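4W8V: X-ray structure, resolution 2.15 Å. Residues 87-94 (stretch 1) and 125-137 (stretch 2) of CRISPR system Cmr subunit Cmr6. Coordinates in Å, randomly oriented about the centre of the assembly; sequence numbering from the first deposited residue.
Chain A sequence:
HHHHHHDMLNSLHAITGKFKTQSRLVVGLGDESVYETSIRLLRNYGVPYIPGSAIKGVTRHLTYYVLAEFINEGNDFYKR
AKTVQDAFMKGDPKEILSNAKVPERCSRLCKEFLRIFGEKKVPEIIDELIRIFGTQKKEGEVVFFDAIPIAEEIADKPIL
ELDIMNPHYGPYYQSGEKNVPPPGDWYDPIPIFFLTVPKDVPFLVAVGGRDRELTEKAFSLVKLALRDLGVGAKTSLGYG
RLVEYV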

# COMPACT_ATOMS: atom_id res chain seq x y z
N ALA A 87 3.32 -14.41 -9.08
CA ALA A 87 2.24 -14.78 -9.98
C ALA A 87 1.41 -13.57 -10.38
O ALA A 87 1.17 -13.33 -11.55
CB ALA A 87 1.35 -15.82 -9.35
N PHE A 88 0.95 -12.81 -9.39
CA PHE A 88 0.15 -11.65 -9.71
C PHE A 88 0.94 -10.59 -10.49
O PHE A 88 0.41 -9.97 -11.40
CB PHE A 88 -0.43 -11.05 -8.44
CG PHE A 88 -1.78 -11.60 -8.07
CD1 PHE A 88 -2.93 -11.04 -8.60
CD2 PHE A 88 -1.90 -12.65 -7.18
CE1 PHE A 88 -4.19 -11.53 -8.26
CE2 PHE A 88 -3.15 -13.14 -6.83
CZ PHE A 88 -4.29 -12.57 -7.38
N MET A 89 2.21 -10.40 -10.14
CA MET A 89 2.97 -9.29 -10.69
C MET A 89 3.71 -9.62 -12.00
O MET A 89 3.92 -8.72 -12.83
CB MET A 89 3.96 -8.77 -9.65
CG MET A 89 3.29 -8.24 -8.37
SD MET A 89 4.41 -7.38 -7.22
CE MET A 89 4.69 -5.87 -8.15
N LYS A 90 4.10 -10.88 -12.19
CA LYS A 90 4.94 -11.25 -13.33
C LYS A 90 4.27 -12.25 -14.27
O LYS A 90 4.48 -12.21 -15.48
CB LYS A 90 6.27 -11.83 -12.83
CG LYS A 90 7.21 -10.79 -12.25
CD LYS A 90 8.22 -11.42 -11.30
CE LYS A 90 9.12 -12.42 -11.99
NZ LYS A 90 10.09 -13.04 -11.04
N GLY A 91 3.46 -13.15 -13.71
CA GLY A 91 2.86 -14.20 -14.51
C GLY A 91 1.35 -14.13 -14.59
O GLY A 91 0.77 -13.04 -14.59
N ASP A 92 0.73 -15.30 -14.69
CA ASP A 92 -0.72 -15.43 -14.73
C ASP A 92 -1.21 -15.91 -13.38
O ASP A 92 -1.02 -17.07 -13.03
CB ASP A 92 -1.14 -16.41 -15.83
CG ASP A 92 -2.65 -16.50 -16.01
OD1 ASP A 92 -3.40 -15.86 -15.25
OD2 ASP A 92 -3.08 -17.23 -16.93
N PRO A 93 -1.85 -15.02 -12.60
CA PRO A 93 -2.32 -15.41 -11.27
C PRO A 93 -3.39 -16.50 -11.35
O PRO A 93 -3.36 -17.44 -10.56
CB PRO A 93 -2.89 -14.11 -10.70
CG PRO A 93 -3.24 -13.30 -11.90
CD PRO A 93 -2.20 -13.63 -12.92
N LYS A 94 -4.30 -16.37 -12.31
CA LYS A 94 -5.40 -17.32 -12.48
C LYS A 94 -4.88 -18.76 -12.60
O LYS A 94 -5.37 -19.66 -11.93
CB LYS A 94 -6.22 -16.95 -13.72
CG LYS A 94 -7.66 -17.41 -13.66
CD LYS A 94 -8.38 -16.77 -12.49
CE LYS A 94 -9.80 -17.31 -12.36
NZ LYS A 94 -10.60 -17.04 -13.59
N ILE A 125 -12.59 -14.24 -6.81
CA ILE A 125 -11.91 -13.13 -6.15
C ILE A 125 -10.60 -12.79 -6.85
O ILE A 125 -10.21 -11.62 -6.96
CB ILE A 125 -11.63 -13.44 -4.66
CG1 ILE A 125 -12.92 -13.74 -3.90
CG2 ILE A 125 -10.92 -12.27 -3.98
CD1 ILE A 125 -12.71 -13.98 -2.43
N ILE A 126 -9.91 -13.83 -7.31
CA ILE A 126 -8.72 -13.66 -8.12
C ILE A 126 -9.02 -12.76 -9.32
O ILE A 126 -8.20 -11.93 -9.70
CB ILE A 126 -8.19 -15.02 -8.62
CG1 ILE A 126 -7.83 -15.92 -7.43
CG2 ILE A 126 -6.97 -14.83 -9.51
CD1 ILE A 126 -6.64 -15.43 -6.66
N ASP A 127 -10.22 -12.90 -9.88
CA ASP A 127 -10.61 -12.11 -11.04
C ASP A 127 -10.83 -10.65 -10.68
O ASP A 127 -10.43 -9.76 -11.42
CB ASP A 127 -11.88 -12.69 -11.67
CG ASP A 127 -11.63 -14.00 -12.37
OD1 ASP A 127 -10.52 -14.18 -12.89
OD2 ASP A 127 -12.55 -14.85 -12.39
N GLU A 128 -11.46 -10.41 -9.54
CA GLU A 128 -11.70 -9.04 -9.10
C GLU A 128 -10.37 -8.36 -8.78
O GLU A 128 -10.22 -7.16 -9.01
CB GLU A 128 -12.63 -9.02 -7.89
CG GLU A 128 -14.07 -9.42 -8.21
CD GLU A 128 -15.07 -8.85 -7.23
OE1 GLU A 128 -15.08 -9.29 -6.07
OE2 GLU A 128 -15.86 -7.95 -7.62
N LEU A 129 -9.42 -9.14 -8.28
CA LEU A 129 -8.09 -8.62 -7.94
C LEU A 129 -7.27 -8.40 -9.19
O LEU A 129 -6.50 -7.44 -9.27
CB LEU A 129 -7.35 -9.58 -6.99
CG LEU A 129 -7.91 -9.73 -5.58
CD1 LEU A 129 -7.27 -10.90 -4.87
CD2 LEU A 129 -7.71 -8.45 -4.79
N ILE A 130 -7.42 -9.29 -10.17
CA ILE A 130 -6.86 -9.07 -11.49
C ILE A 130 -7.38 -7.74 -12.04
O ILE A 130 -6.62 -6.94 -12.58
CB ILE A 130 -7.19 -10.22 -12.45
CG1 ILE A 130 -6.35 -11.46 -12.11
CG2 ILE A 130 -6.92 -9.82 -13.90
CD1 ILE A 130 -6.72 -12.70 -12.88
N ARG A 131 -8.67 -7.48 -11.88
CA ARG A 131 -9.24 -6.24 -12.39
C ARG A 131 -8.79 -5.00 -11.60
O ARG A 131 -8.56 -3.95 -12.18
CB ARG A 131 -10.77 -6.33 -12.39
CG ARG A 131 -11.31 -7.39 -13.33
CD ARG A 131 -12.80 -7.54 -13.17
NE ARG A 131 -13.43 -6.23 -13.23
CZ ARG A 131 -14.55 -5.91 -12.60
NH1 ARG A 131 -15.17 -6.81 -11.84
NH2 ARG A 131 -15.04 -4.68 -12.72
N ILE A 132 -8.67 -5.13 -10.28
CA ILE A 132 -8.29 -4.01 -9.44
C ILE A 132 -6.87 -3.52 -9.73
O ILE A 132 -6.66 -2.32 -9.95
CB ILE A 132 -8.42 -4.37 -7.94
CG1 ILE A 132 -9.90 -4.47 -7.56
CG2 ILE A 132 -7.74 -3.33 -7.06
CD1 ILE A 132 -10.13 -4.91 -6.12
N PHE A 133 -5.92 -4.45 -9.75
CA PHE A 133 -4.50 -4.13 -9.83
C PHE A 133 -3.93 -4.27 -11.24
O PHE A 133 -2.95 -3.61 -11.60
CB PHE A 133 -3.71 -5.02 -8.87
CG PHE A 133 -4.08 -4.83 -7.43
CD1 PHE A 133 -3.67 -3.70 -6.74
CD2 PHE A 133 -4.83 -5.78 -6.76
CE1 PHE A 133 -4.00 -3.52 -5.41
CE2 PHE A 133 -5.17 -5.60 -5.42
CZ PHE A 133 -4.76 -4.46 -4.76
N GLY A 134 -4.55 -5.12 -12.05
CA GLY A 134 -4.06 -5.42 -13.37
C GLY A 134 -3.02 -6.52 -13.30
O GLY A 134 -2.64 -6.95 -12.22
N THR A 135 -2.58 -6.98 -14.47
CA THR A 135 -1.51 -7.96 -14.57
C THR A 135 -0.58 -7.58 -15.72
O THR A 135 -0.66 -6.48 -16.25
CB THR A 135 -2.03 -9.39 -14.81
OG1 THR A 135 -2.73 -9.43 -16.06
CG2 THR A 135 -2.96 -9.82 -13.69
N GLN A 136 0.29 -8.50 -16.10
CA GLN A 136 1.19 -8.26 -17.22
C GLN A 136 0.42 -8.14 -18.53
O GLN A 136 0.85 -7.43 -19.44
CB GLN A 136 2.24 -9.37 -17.32
CG GLN A 136 3.51 -9.11 -16.51
CD GLN A 136 4.17 -7.78 -16.84
OE1 GLN A 136 4.03 -7.25 -17.95
NE2 GLN A 136 4.89 -7.23 -15.88
N LYS A 137 -0.72 -8.82 -18.62
CA LYS A 137 -1.50 -8.85 -19.86
C LYS A 137 -2.76 -7.98 -19.79
O LYS A 137 -3.35 -7.65 -20.82
CB LYS A 137 -1.91 -10.28 -20.20
CG LYS A 137 -0.77 -11.19 -20.61
CD LYS A 137 -1.21 -12.64 -20.60
CE LYS A 137 -0.10 -13.56 -21.06
NZ LYS A 137 -0.28 -14.93 -20.52
O HOH W 1 1.11 -10.44 -13.90

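How does the start of stretch 2, already within a helix, engage stretch 1? Ile-126 points its CA-to-CB bond toward stretch 1 and meets three residues there. Its CD1 lies 3.8 Å from Phe-88 CZ, near the plane of the ring and at its edge, while its CG2 approaches Lys-94 CD at 3.8 Å and Pro-93 CB at 4.3 Å. These are apolar contacts, and even the lysine takes part through the methylene portion of its chain. That chain then carries its amine on to Asp-127, where Lys-94 NZ forms a salt bridge with OD1 at 2.9 Å and a weak hydrogen bond to OD2 at 3.2 Å. Charge pairing thus sits beside the greasy contact, on residues that are both partly exposed.

What holds Phe-88 and Pro-93 against the next turn? Phe-88, the residue of stretch 1 most covered by stretch 2, starts out sideways, but its ring reaches the helix. Leu-129 CB sits 3.9 Å from Phe-88 CE1, and Ile-130 CG1 is 4.4 Å from that same ring carbon. Ile-130 also packs against the proline, with its CG1 3.6 Å from Pro-93 CG. Within the helix, Ile-130 N donates to Ile-126 O at 2.8 Å. In stretch 1, Pro-93 opens a helix whose N-cap is Asp-92: OD1 of Asp-92 accepts a weak 3.1 Å bond from Lys-94 N.

How does the chain leave the helix without losing the contact? Gly-134 N still bonds to Ile-130 O at 2.8 Å, but the residue itself has positive phi. At its backbone angles a CB would be jammed against the carbonyl O of Phe-133, which by itself calls for glycine. Thr-135 follows, and its CG2 lies 3.9 Å from Pro-93 CG, so its methyl extends the apolar packing beyond the helix end. Here the backbones draw close, with Met-89 CA and Thr-135 CA 6.1 Å apart.

What links the backbones at the far end? One water does so, accepting from Gln-136 N at 3.0 Å and donating to Phe-88 O at 2.6 Å and to Gly-91 O at 2.7 Å. It thereby serves two carbonyls of stretch 1 and an amide of stretch 2, although no direct backbone hydrogen bond joins the stretches. The Gln-136 side chain lies alongside, its CG 3.4 Å from Lys-90 O, in an exposed part of the contact.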